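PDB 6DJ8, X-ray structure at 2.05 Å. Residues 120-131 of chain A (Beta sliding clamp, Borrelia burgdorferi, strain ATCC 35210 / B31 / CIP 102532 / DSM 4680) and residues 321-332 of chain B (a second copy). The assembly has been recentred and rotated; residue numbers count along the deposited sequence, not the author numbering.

Chain A 120-131: KEEYEDHLKEPT
Chain B 321-332: ITGRKGEFFIKD

The two stretches, one from each copy of the sliding clamp, join edge to edge as antiparallel β-strands, and this backbone pairing is flanked by a salt bridge near each end and by an aromatic contact. The chain A strand beginning near A:His126 and the chain B strand beginning near B:Lys325 run at 175° to one another, with their axes 4.7 Å apart at closest approach, and the contact buries 848 Å² in total.

The register sets A:His126 against B:Glu327, A:Leu127 against B:Gly326 and A:Lys128 against B:Lys325, with CA-CA distances of 5.2, 4.4 and 5.0 Å. The first and last are hydrogen-bonded pairs: A:His126 N donates to B:Glu327 O (2.9 Å) and B:Glu327 N to A:His126 O (2.8 Å), while A:Lys128 N donates to B:Lys325 O (2.8 Å) and B:Lys325 N to A:Lys128 O (3.1 Å). The paired residues are extended, with phi from -155° to -123° and psi from 118° to 145°.

Beyond A:His126 a side chain takes over the ladder. A:Asp125 (phi/psi -59/143°, chi1 m) accepts B:Phe329 N at OD1 (2.8 Å), and water 1 donates to both A:Asp125 OD2 (2.7 Å) and B:Phe329 O (2.8 Å), bridging the carboxylate to the opposing carbonyl.

A:His126 (chi1 t), A:Lys128 (m, t, t, t), B:Lys325 (chi1 t) and B:Glu327 (chi1 m) share one face of the sheet. There the like-charged A:Lys128 NZ and B:Lys325 NZ lie 4.1 Å apart, and B:Lys325 NZ also forms a salt bridge with B:Glu327 OE2 (3.3 Å), its hydrogen bond weak, which places a negative charge beside one of the two ammonium groups. On the other face, A:Leu127 (m, t) brings CD2 to 3.8 Å from B:Phe328 CZ and 4.0 Å from B:Gly326 CA. A CB on B:Gly326 would point to this face, 3.6 Å from A:Leu127 CD2.

At the chain A N-terminal end, B:Phe329 (chi1 m, chi2 88°) receives A:Tyr123 CB over its ring face, 3.7 Å from the centroid in a CH-pi contact. The A:Tyr123 ring (chi1 m, chi2 -61°) lies oblique to it, with planes at 36° and centroids 5.5 Å apart. B:Lys331 (m, t, t, t) extends its ammonium to the A:Glu121 carboxylate, forming a salt bridge from NZ to OE1 (2.9 Å), and NZ also donates to A:Tyr123 O (2.7 Å).

Toward the other end, A:Glu129 (m, m) meets B:Arg324 (t, t, t): B:Arg324 NE donates to A:Glu129 OE1 (2.8 Å), with a weak bond from NH1 to OE2 (3.0 Å). A:Pro130 CD packs 3.8 Å from B:Arg324 CB.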

# COMPACT_ATOMS: atom_id res chain seq x y z
N LYS A 120 -18.90 22.61 28.28
CA LYS A 120 -19.31 21.33 27.71
C LYS A 120 -20.82 21.22 27.74
O LYS A 120 -21.47 21.67 28.69
CB LYS A 120 -18.68 20.16 28.46
CG LYS A 120 -17.16 20.13 28.39
CD LYS A 120 -16.61 18.80 28.88
CE LYS A 120 -15.10 18.74 28.74
NZ LYS A 120 -14.70 19.17 27.37
N GLU A 121 -21.39 20.65 26.69
CA GLU A 121 -22.82 20.41 26.63
C GLU A 121 -23.13 19.05 27.26
O GLU A 121 -22.24 18.33 27.72
CB GLU A 121 -23.32 20.48 25.19
CG GLU A 121 -23.14 21.84 24.51
CD GLU A 121 -23.59 21.84 23.05
OE1 GLU A 121 -22.93 21.17 22.23
OE2 GLU A 121 -24.60 22.50 22.72
N GLU A 122 -24.42 18.69 27.26
CA GLU A 122 -24.81 17.37 27.76
C GLU A 122 -24.15 16.26 26.95
O GLU A 122 -23.65 15.28 27.52
CB GLU A 122 -26.33 17.23 27.72
N TYR A 123 -24.12 16.40 25.64
CA TYR A 123 -23.69 15.33 24.73
C TYR A 123 -22.44 15.79 23.97
O TYR A 123 -22.53 16.64 23.08
CB TYR A 123 -24.82 14.94 23.79
CG TYR A 123 -26.01 14.32 24.51
CD1 TYR A 123 -25.87 13.14 25.24
CD2 TYR A 123 -27.27 14.92 24.48
CE1 TYR A 123 -26.95 12.56 25.91
CE2 TYR A 123 -28.35 14.34 25.14
CZ TYR A 123 -28.18 13.17 25.86
OH TYR A 123 -29.24 12.60 26.51
N GLU A 124 -21.29 15.27 24.37
CA GLU A 124 -20.01 15.58 23.74
C GLU A 124 -19.35 14.27 23.31
O GLU A 124 -19.56 13.23 23.93
CB GLU A 124 -19.07 16.33 24.70
CG GLU A 124 -19.57 17.68 25.22
CD GLU A 124 -19.59 18.75 24.13
OE1 GLU A 124 -20.33 19.75 24.27
OE2 GLU A 124 -18.85 18.59 23.13
N ASP A 125 -18.53 14.35 22.27
CA ASP A 125 -17.79 13.16 21.84
C ASP A 125 -16.91 12.65 22.98
O ASP A 125 -16.35 13.43 23.75
CB ASP A 125 -16.94 13.48 20.61
CG ASP A 125 -17.76 14.03 19.45
OD1 ASP A 125 -18.99 13.81 19.43
OD2 ASP A 125 -17.16 14.68 18.56
N HIS A 126 -16.80 11.33 23.08
CA HIS A 126 -16.17 10.72 24.24
C HIS A 126 -15.61 9.36 23.85
O HIS A 126 -16.26 8.60 23.13
CB HIS A 126 -17.19 10.57 25.38
CG HIS A 126 -16.58 10.20 26.69
ND1 HIS A 126 -16.17 11.13 27.62
CD2 HIS A 126 -16.34 8.99 27.25
CE1 HIS A 126 -15.69 10.51 28.68
NE2 HIS A 126 -15.78 9.21 28.48
N LEU A 127 -14.41 9.06 24.34
CA LEU A 127 -13.76 7.78 24.14
C LEU A 127 -13.43 7.17 25.49
O LEU A 127 -13.10 7.88 26.44
CB LEU A 127 -12.46 7.92 23.35
CG LEU A 127 -12.44 8.85 22.13
CD1 LEU A 127 -11.01 8.96 21.56
CD2 LEU A 127 -13.42 8.35 21.04
N LYS A 128 -13.52 5.85 25.58
CA LYS A 128 -13.13 5.13 26.79
C LYS A 128 -12.13 4.06 26.39
O LYS A 128 -12.47 3.16 25.61
CB LYS A 128 -14.34 4.49 27.50
CG LYS A 128 -15.32 5.49 28.07
CD LYS A 128 -16.35 4.81 28.98
CE LYS A 128 -17.33 5.82 29.56
NZ LYS A 128 -18.49 5.18 30.28
N GLU A 129 -10.91 4.17 26.92
CA GLU A 129 -9.83 3.25 26.58
C GLU A 129 -9.43 2.46 27.82
O GLU A 129 -8.91 3.05 28.79
CB GLU A 129 -8.63 4.00 26.02
CG GLU A 129 -8.86 4.61 24.64
CD GLU A 129 -8.93 3.55 23.53
OE1 GLU A 129 -8.65 2.36 23.80
OE2 GLU A 129 -9.26 3.92 22.37
N PRO A 130 -9.65 1.16 27.84
CA PRO A 130 -9.25 0.36 29.01
C PRO A 130 -7.74 0.36 29.16
O PRO A 130 -6.99 0.47 28.19
CB PRO A 130 -9.80 -1.04 28.72
CG PRO A 130 -10.26 -1.02 27.28
CD PRO A 130 -10.61 0.42 27.02
N THR A 131 -7.31 0.28 30.42
CA THR A 131 -5.90 0.32 30.79
C THR A 131 -5.53 -0.91 31.60
O THR A 131 -6.38 -1.68 32.03
CB THR A 131 -5.59 1.58 31.61
OG1 THR A 131 -6.38 1.56 32.81
CG2 THR A 131 -5.92 2.83 30.81
N ILE B 321 -17.45 -6.60 25.95
CA ILE B 321 -16.57 -7.40 26.79
C ILE B 321 -15.55 -6.51 27.50
O ILE B 321 -15.41 -6.56 28.73
CB ILE B 321 -15.88 -8.49 25.95
N THR B 322 -14.85 -5.67 26.74
CA THR B 322 -13.74 -4.89 27.28
C THR B 322 -14.16 -3.55 27.87
O THR B 322 -13.48 -3.04 28.76
CB THR B 322 -12.67 -4.67 26.20
OG1 THR B 322 -13.18 -3.82 25.15
CG2 THR B 322 -12.21 -5.99 25.60
N GLY B 323 -15.25 -2.96 27.39
CA GLY B 323 -15.61 -1.61 27.80
C GLY B 323 -15.06 -0.52 26.91
O GLY B 323 -15.41 0.65 27.09
N ARG B 324 -14.21 -0.87 25.94
CA ARG B 324 -13.72 0.11 24.99
C ARG B 324 -14.87 0.70 24.19
O ARG B 324 -15.65 -0.03 23.58
CB ARG B 324 -12.72 -0.54 24.04
CG ARG B 324 -11.97 0.46 23.22
CD ARG B 324 -10.72 -0.16 22.63
NE ARG B 324 -9.98 0.84 21.90
CZ ARG B 324 -10.10 1.07 20.61
NH1 ARG B 324 -9.38 2.03 20.06
NH2 ARG B 324 -10.92 0.34 19.85
N LYS B 325 -14.94 2.03 24.15
CA LYS B 325 -16.14 2.68 23.62
C LYS B 325 -15.78 4.01 22.97
O LYS B 325 -14.95 4.76 23.49
CB LYS B 325 -17.14 2.86 24.77
CG LYS B 325 -18.40 3.64 24.48
CD LYS B 325 -19.41 3.44 25.61
CE LYS B 325 -19.71 4.73 26.35
NZ LYS B 325 -21.02 4.65 27.10
N GLY B 326 -16.40 4.28 21.83
CA GLY B 326 -16.27 5.59 21.21
C GLY B 326 -17.64 6.15 20.82
O GLY B 326 -18.41 5.47 20.14
N GLU B 327 -17.93 7.38 21.24
CA GLU B 327 -19.22 8.01 21.01
C GLU B 327 -19.00 9.33 20.30
O GLU B 327 -18.22 10.16 20.79
CB GLU B 327 -19.97 8.25 22.32
CG GLU B 327 -20.16 7.04 23.18
CD GLU B 327 -20.74 7.38 24.54
OE1 GLU B 327 -20.09 8.14 25.29
OE2 GLU B 327 -21.85 6.89 24.84
N PHE B 328 -19.67 9.52 19.17
CA PHE B 328 -19.61 10.76 18.41
C PHE B 328 -21.02 11.27 18.12
O PHE B 328 -21.96 10.50 17.91
CB PHE B 328 -18.86 10.55 17.10
CG PHE B 328 -17.42 10.15 17.30
CD1 PHE B 328 -17.08 8.85 17.60
CD2 PHE B 328 -16.41 11.09 17.17
CE1 PHE B 328 -15.73 8.49 17.79
CE2 PHE B 328 -15.08 10.74 17.36
CZ PHE B 328 -14.75 9.44 17.66
N PHE B 329 -21.17 12.60 18.11
CA PHE B 329 -22.46 13.23 17.89
C PHE B 329 -22.39 14.17 16.69
O PHE B 329 -21.38 14.84 16.47
CB PHE B 329 -22.90 14.03 19.12
CG PHE B 329 -23.11 13.20 20.35
CD1 PHE B 329 -22.04 12.95 21.22
CD2 PHE B 329 -24.36 12.68 20.65
CE1 PHE B 329 -22.23 12.18 22.37
CE2 PHE B 329 -24.56 11.91 21.80
CZ PHE B 329 -23.49 11.66 22.66
N ILE B 330 -23.47 14.22 15.92
CA ILE B 330 -23.61 15.16 14.82
C ILE B 330 -24.86 15.98 15.11
O ILE B 330 -25.93 15.42 15.37
CB ILE B 330 -23.71 14.44 13.46
CG1 ILE B 330 -22.46 13.60 13.21
CG2 ILE B 330 -23.91 15.42 12.30
CD1 ILE B 330 -22.50 12.79 11.93
N LYS B 331 -24.71 17.31 15.11
CA LYS B 331 -25.80 18.17 15.55
C LYS B 331 -26.02 19.27 14.53
O LYS B 331 -25.24 19.45 13.59
CB LYS B 331 -25.49 18.81 16.90
CG LYS B 331 -25.11 17.85 18.01
CD LYS B 331 -24.62 18.62 19.22
CE LYS B 331 -24.27 17.69 20.37
NZ LYS B 331 -23.71 18.45 21.51
N ASP B 332 -27.05 20.07 14.80
CA ASP B 332 -27.35 21.24 13.99
C ASP B 332 -26.09 22.07 13.81
O ASP B 332 -25.29 22.20 14.75
CB ASP B 332 -28.44 22.06 14.69
CG ASP B 332 -28.80 23.33 13.94
OD1 ASP B 332 -29.42 23.22 12.87
OD2 ASP B 332 -28.48 24.44 14.43
O HOH W 1 -18.66 14.28 16.38
O HOH W 2 -20.16 16.61 19.00